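Local coordinates for penicillin-binding protein 2B (Streptococcus pneumoniae, PDB 2WAD) that probably forms peptide cross-links between adjacent glycan strands of peptidoglycan in peripheral cell-wall synthesis, and binds penicillin, at residues Pro70-Thr83 and Gly214-Thr228. Numbering follows the deposited sequence.
Sequences PLVENTLKQVVSFT and GISISTSWDRKILET. Unlike the reference sequence in segment 214-228: I225 (reference Val).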
loop_
_atom_site.group_PDB
_atom_site.type_symbol
_atom_site.label_atom_id
_atom_site.label_comp_id
_atom_site.label_asym_id
_atom_site.label_seq_id
_atom_site.Cartn_x
_atom_site.Cartn_y
_atom_site.Cartn_z
ATOM N N PRO A 70 -11.596 6.129 -14.528
ATOM C CA PRO A 70 -11.803 6.286 -13.094
ATOM C C PRO A 70 -11.687 4.954 -12.375
ATOM O O PRO A 70 -12.057 3.914 -12.920
ATOM C CB PRO A 70 -13.228 6.835 -12.988
ATOM C CG PRO A 70 -13.891 6.497 -14.289
ATOM C CD PRO A 70 -12.814 6.382 -15.322
ATOM N N LEU A 71 -11.161 4.992 -11.157
ATOM C CA LEU A 71 -11.104 3.813 -10.317
ATOM C C LEU A 71 -12.102 3.867 -9.170
ATOM O O LEU A 71 -12.365 2.851 -8.531
ATOM C CB LEU A 71 -9.696 3.637 -9.769
ATOM C CG LEU A 71 -8.615 3.567 -10.849
ATOM C CD1 LEU A 71 -7.269 3.330 -10.146
ATOM C CD2 LEU A 71 -8.937 2.428 -11.836
ATOM N N VAL A 72 -12.628 5.054 -8.895
ATOM C CA VAL A 72 -13.623 5.243 -7.847
ATOM C C VAL A 72 -14.748 6.154 -8.321
ATOM O O VAL A 72 -14.766 6.612 -9.463
ATOM C CB VAL A 72 -13.042 5.912 -6.599
ATOM C CG1 VAL A 72 -11.967 5.037 -5.980
ATOM C CG2 VAL A 72 -12.534 7.300 -6.953
ATOM N N GLU A 73 -15.678 6.433 -7.417
ATOM C CA GLU A 73 -16.921 7.089 -7.792
ATOM C C GLU A 73 -17.448 7.830 -6.580
ATOM O O GLU A 73 -17.505 7.265 -5.490
ATOM C CB GLU A 73 -17.951 6.029 -8.177
ATOM C CG GLU A 73 -19.229 6.580 -8.770
ATOM C CD GLU A 73 -19.160 6.570 -10.280
ATOM O OE1 GLU A 73 -18.072 6.917 -10.804
ATOM O OE2 GLU A 73 -20.159 6.184 -10.931
ATOM N N ASN A 74 -17.830 9.087 -6.778
ATOM C CA ASN A 74 -18.570 9.833 -5.767
ATOM C C ASN A 74 -20.040 9.824 -6.152
ATOM O O ASN A 74 -20.428 10.419 -7.157
ATOM C CB ASN A 74 -18.067 11.271 -5.692
ATOM C CG ASN A 74 -16.776 11.394 -4.913
ATOM O OD1 ASN A 74 -16.491 10.583 -4.042
ATOM N ND2 ASN A 74 -16.003 12.431 -5.206
ATOM N N THR A 75 -20.861 9.136 -5.367
ATOM C CA THR A 75 -22.243 8.943 -5.768
ATOM C C THR A 75 -23.157 9.832 -4.924
ATOM O O THR A 75 -22.906 10.057 -3.741
ATOM C CB THR A 75 -22.613 7.438 -5.842
ATOM O OG1 THR A 75 -24.031 7.272 -5.959
ATOM C CG2 THR A 75 -22.073 6.648 -4.656
ATOM N N LEU A 76 -24.185 10.383 -5.560
ATOM C CA LEU A 76 -25.034 11.399 -4.939
ATOM C C LEU A 76 -26.284 10.730 -4.356
ATOM O O LEU A 76 -26.940 9.947 -5.044
ATOM C CB LEU A 76 -25.437 12.442 -5.993
ATOM C CG LEU A 76 -25.062 13.921 -5.825
ATOM C CD1 LEU A 76 -24.761 14.585 -7.164
ATOM C CD2 LEU A 76 -26.096 14.740 -5.045
ATOM N N LYS A 77 -26.603 11.018 -3.095
ATOM C CA LYS A 77 -27.834 10.522 -2.468
ATOM C C LYS A 77 -28.700 11.656 -1.914
ATOM O O LYS A 77 -28.269 12.810 -1.847
ATOM C CB LYS A 77 -27.518 9.510 -1.363
ATOM C CG LYS A 77 -26.529 10.034 -0.336
ATOM C CD LYS A 77 -26.041 8.965 0.630
ATOM C CE LYS A 77 -25.037 9.554 1.621
ATOM N NZ LYS A 77 -24.273 8.518 2.392
ATOM N N GLN A 78 -29.929 11.331 -1.524
ATOM C CA GLN A 78 -30.777 12.286 -0.820
ATOM C C GLN A 78 -30.850 11.923 0.658
ATOM O O GLN A 78 -30.926 10.745 0.993
ATOM C CB GLN A 78 -32.173 12.324 -1.434
ATOM C CG GLN A 78 -32.165 12.731 -2.891
ATOM C CD GLN A 78 -33.036 13.936 -3.134
ATOM O OE1 GLN A 78 -32.680 15.059 -2.763
ATOM N NE2 GLN A 78 -34.196 13.713 -3.749
ATOM N N VAL A 79 -30.834 12.928 1.529
ATOM C CA VAL A 79 -30.579 12.716 2.953
ATOM C C VAL A 79 -31.376 13.710 3.798
ATOM O O VAL A 79 -31.647 14.821 3.352
ATOM C CB VAL A 79 -29.054 12.859 3.235
ATOM C CG1 VAL A 79 -28.774 13.433 4.599
ATOM C CG2 VAL A 79 -28.324 11.520 3.067
ATOM N N VAL A 80 -31.775 13.315 5.004
ATOM C CA VAL A 80 -32.290 14.285 5.968
ATOM C C VAL A 80 -31.123 14.990 6.657
ATOM O O VAL A 80 -30.275 14.324 7.256
ATOM C CB VAL A 80 -33.216 13.659 7.029
ATOM C CG1 VAL A 80 -33.661 14.727 8.030
ATOM C CG2 VAL A 80 -34.430 13.038 6.360
ATOM N N SER A 81 -31.091 16.322 6.561
ATOM C CA SER A 81 -30.025 17.129 7.158
ATOM C C SER A 81 -30.592 17.933 8.318
ATOM O O SER A 81 -31.753 18.349 8.259
ATOM C CB SER A 81 -29.445 18.116 6.145
ATOM O OG SER A 81 -28.438 17.511 5.364
ATOM N N PHE A 82 -29.770 18.149 9.347
ATOM C CA PHE A 82 -30.139 19.017 10.465
ATOM C C PHE A 82 -29.118 20.123 10.666
ATOM O O PHE A 82 -27.932 19.859 10.823
ATOM C CB PHE A 82 -30.276 18.223 11.758
ATOM C CG PHE A 82 -30.688 19.059 12.943
ATOM C CD1 PHE A 82 -31.879 19.764 12.929
ATOM C CD2 PHE A 82 -29.886 19.127 14.077
ATOM C CE1 PHE A 82 -32.272 20.518 14.019
ATOM C CE2 PHE A 82 -30.273 19.889 15.176
ATOM C CZ PHE A 82 -31.467 20.585 15.143
ATOM N N THR A 83 -29.589 21.360 10.654
ATOM C CA THR A 83 -28.743 22.515 10.910
ATOM C C THR A 83 -29.123 23.045 12.282
ATOM O O THR A 83 -30.278 23.383 12.502
ATOM C CB THR A 83 -28.997 23.580 9.846
ATOM O OG1 THR A 83 -28.325 23.161 8.656
ATOM C CG2 THR A 83 -28.469 24.950 10.278
ATOM N N GLY A 214 -34.599 23.677 11.375
ATOM C CA GLY A 214 -33.287 23.113 11.152
ATOM C C GLY A 214 -33.345 21.972 10.159
ATOM O O GLY A 214 -32.347 21.656 9.511
ATOM N N ILE A 215 -34.516 21.354 10.023
ATOM C CA ILE A 215 -34.612 20.139 9.217
ATOM C C ILE A 215 -34.900 20.412 7.746
ATOM O O ILE A 215 -35.739 21.237 7.404
ATOM C CB ILE A 215 -35.631 19.132 9.781
ATOM C CG1 ILE A 215 -35.101 18.537 11.087
ATOM C CG2 ILE A 215 -35.893 18.021 8.754
ATOM C CD1 ILE A 215 -34.024 17.492 10.854
ATOM N N SER A 216 -34.193 19.705 6.875
ATOM C CA SER A 216 -34.424 19.861 5.450
ATOM C C SER A 216 -33.905 18.616 4.733
ATOM O O SER A 216 -33.154 17.826 5.304
ATOM C CB SER A 216 -33.727 21.121 4.923
ATOM O OG SER A 216 -32.371 20.849 4.582
ATOM N N ILE A 217 -34.338 18.426 3.491
ATOM C CA ILE A 217 -33.754 17.392 2.638
ATOM C C ILE A 217 -32.613 18.036 1.864
ATOM O O ILE A 217 -32.727 19.174 1.424
ATOM C CB ILE A 217 -34.800 16.818 1.646
ATOM C CG1 ILE A 217 -35.924 16.073 2.383
ATOM C CG2 ILE A 217 -34.138 15.922 0.613
ATOM C CD1 ILE A 217 -35.487 14.760 3.015
ATOM N N SER A 218 -31.498 17.327 1.738
ATOM C CA SER A 218 -30.443 17.704 0.802
ATOM C C SER A 218 -29.693 16.456 0.348
ATOM O O SER A 218 -30.073 15.329 0.679
ATOM C CB SER A 218 -29.502 18.753 1.407
ATOM O OG SER A 218 -28.684 18.195 2.418
ATOM N N THR A 219 -28.630 16.662 -0.419
ATOM C CA THR A 219 -27.906 15.562 -1.045
ATOM C C THR A 219 -26.521 15.425 -0.430
ATOM O O THR A 219 -25.881 16.434 -0.166
ATOM C CB THR A 219 -27.703 15.836 -2.544
ATOM O OG1 THR A 219 -26.608 16.746 -2.704
ATOM C CG2 THR A 219 -28.966 16.433 -3.178
ATOM N N SER A 220 -26.073 14.191 -0.211
ATOM C CA SER A 220 -24.736 13.891 0.314
ATOM C C SER A 220 -23.915 13.018 -0.663
ATOM O O SER A 220 -24.157 13.072 -1.870
ATOM C CB SER A 220 -24.884 13.209 1.676
ATOM O OG SER A 220 -23.637 13.059 2.336
ATOM N N TRP A 221 -22.947 12.243 -0.163
ATOM C CA TRP A 221 -22.189 11.273 -0.980
ATOM C C TRP A 221 -21.903 9.931 -0.311
ATOM O O TRP A 221 -21.661 9.846 0.898
ATOM C CB TRP A 221 -20.803 11.781 -1.405
ATOM C CG TRP A 221 -20.774 13.109 -2.025
ATOM C CD1 TRP A 221 -21.053 13.421 -3.321
ATOM C CD2 TRP A 221 -20.417 14.329 -1.378
ATOM N NE1 TRP A 221 -20.913 14.775 -3.517
ATOM C CE2 TRP A 221 -20.525 15.357 -2.338
ATOM C CE3 TRP A 221 -20.029 14.657 -0.075
ATOM C CZ2 TRP A 221 -20.261 16.695 -2.033
ATOM C CZ3 TRP A 221 -19.770 15.988 0.228
ATOM C CH2 TRP A 221 -19.885 16.991 -0.748
ATOM N N ASP A 222 -21.883 8.888 -1.130
ATOM C CA ASP A 222 -21.150 7.684 -0.785
ATOM C C ASP A 222 -19.925 7.673 -1.691
ATOM O O ASP A 222 -19.922 8.249 -2.779
ATOM C CB ASP A 222 -22.011 6.433 -0.984
ATOM C CG ASP A 222 -23.188 6.377 -0.015
ATOM O OD1 ASP A 222 -22.944 6.336 1.211
ATOM O OD2 ASP A 222 -24.350 6.378 -0.477
ATOM N N ARG A 223 -18.862 7.047 -1.210
ATOM C CA ARG A 223 -17.688 6.849 -2.030
ATOM C C ARG A 223 -17.711 5.384 -2.433
ATOM O O ARG A 223 -17.734 4.506 -1.565
ATOM C CB ARG A 223 -16.452 7.138 -1.187
ATOM C CG ARG A 223 -15.126 6.742 -1.807
ATOM C CD ARG A 223 -14.705 7.747 -2.868
ATOM N NE ARG A 223 -13.256 7.855 -2.961
ATOM C CZ ARG A 223 -12.637 8.925 -3.447
ATOM N NH1 ARG A 223 -13.344 9.961 -3.868
ATOM N NH2 ARG A 223 -11.319 8.978 -3.496
ATOM N N LYS A 224 -17.711 5.110 -3.736
ATOM C CA LYS A 224 -17.558 3.724 -4.174
ATOM C C LYS A 224 -16.313 3.383 -5.010
ATOM O O LYS A 224 -15.834 4.206 -5.781
ATOM C CB LYS A 224 -18.864 3.160 -4.744
ATOM C CG LYS A 224 -19.065 3.298 -6.235
ATOM C CD LYS A 224 -20.199 2.380 -6.659
ATOM C CE LYS A 224 -21.179 3.116 -7.556
ATOM N NZ LYS A 224 -20.521 3.482 -8.842
ATOM N N ILE A 225 -15.779 2.186 -4.797
ATOM C CA ILE A 225 -14.642 1.642 -5.541
ATOM C C ILE A 225 -15.179 0.805 -6.694
ATOM O O ILE A 225 -15.914 -0.152 -6.468
ATOM C CB ILE A 225 -13.783 0.728 -4.640
ATOM C CG1 ILE A 225 -13.390 1.486 -3.365
ATOM C CG2 ILE A 225 -12.534 0.302 -5.371
ATOM C CD1 ILE A 225 -13.410 0.670 -2.095
ATOM N N LEU A 226 -14.844 1.173 -7.927
ATOM C CA LEU A 226 -15.326 0.423 -9.085
ATOM C C LEU A 226 -14.653 -0.939 -9.190
ATOM O O LEU A 226 -13.545 -1.125 -8.691
ATOM C CB LEU A 226 -15.112 1.212 -10.374
ATOM C CG LEU A 226 -15.604 2.658 -10.395
ATOM C CD1 LEU A 226 -15.176 3.342 -11.680
ATOM C CD2 LEU A 226 -17.116 2.701 -10.274
ATOM N N GLU A 227 -15.322 -1.891 -9.829
ATOM C CA GLU A 227 -14.713 -3.198 -10.064
ATOM C C GLU A 227 -13.584 -3.118 -11.093
ATOM O O GLU A 227 -13.816 -2.962 -12.286
ATOM C CB GLU A 227 -15.777 -4.225 -10.453
ATOM C CG GLU A 227 -16.781 -4.481 -9.330
ATOM C CD GLU A 227 -17.486 -5.828 -9.448
ATOM O OE1 GLU A 227 -17.683 -6.301 -10.589
ATOM O OE2 GLU A 227 -17.837 -6.405 -8.393
ATOM N N THR A 228 -12.345 -3.169 -10.624
ATOM C CA THR A 228 -11.197 -3.127 -11.524
ATOM C C THR A 228 -10.078 -3.883 -10.840
ATOM O O THR A 228 -10.180 -4.207 -9.654
ATOM C CB THR A 228 -10.751 -1.674 -11.862
ATOM O OG1 THR A 228 -10.007 -1.127 -10.772
ATOM C CG2 THR A 228 -11.950 -0.782 -12.152
HETATM O O HOH W 1 -11.138 0.381 -8.934
HETATM O O HOH W 2 -30.759 21.308 7.481
#
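K77 reaches across to D222 near the middle of a long antiparallel ladder. Strands 72-83 and 215-225 form it, and it lies within the dimerisation-domain region of this transpeptidase, away from the annotated sites. Strand 189-191 completes the three-stranded sheet on the other edge of 72-83. The register runs unbroken from V72 with I225 to F82 with I215. The N-to-C directions of the two strand segments are 135° apart, 45° from antiparallel.

K77 can be followed outward. From CB, on the same face as S220, CG turns between the backbone N and the carbonyl carbon (chi1 53°), and from there the chain is extended along S220 toward D222. CG passes the CB of S220. CD of K77 comes 3.3 Å from OD2 of D222. CE of K77 rests 3.7 Å from the CB of S220 and also passes the carbonyl of W221. NZ of K77 forms a salt bridge with OD1 of D222 at 2.8 Å, meeting it from above the carboxylate plane. E240 is a second, long and weak ionic partner of this amine.

On the other face, the R223 chain bends at chi2 and chi3, which lays its guanidinium against V72. CG2 of V72 lies over the centre of the R223 guanidinium, 3.9 Å above the plane. NH1 of R223 donates to OD1 of N74 in the guanidinium plane, at 3.2 Å. E269 pairs with NE and the carbonyl of G61 takes a bond from NH1, while ND2 of N74 reaches the carbonyl of R60. The guanidinium is thus fixed at its edge and covered on one face.

Toward the far end, I215 CD1 touches both F82 CD1 and V80 CG1, and I217 CD1 packs on V80 CG2. Helix 199-208 covers V80 and I217. On the K77 face, OG of S81 and OG of S218 share a hydrogen bond of 3.0 Å.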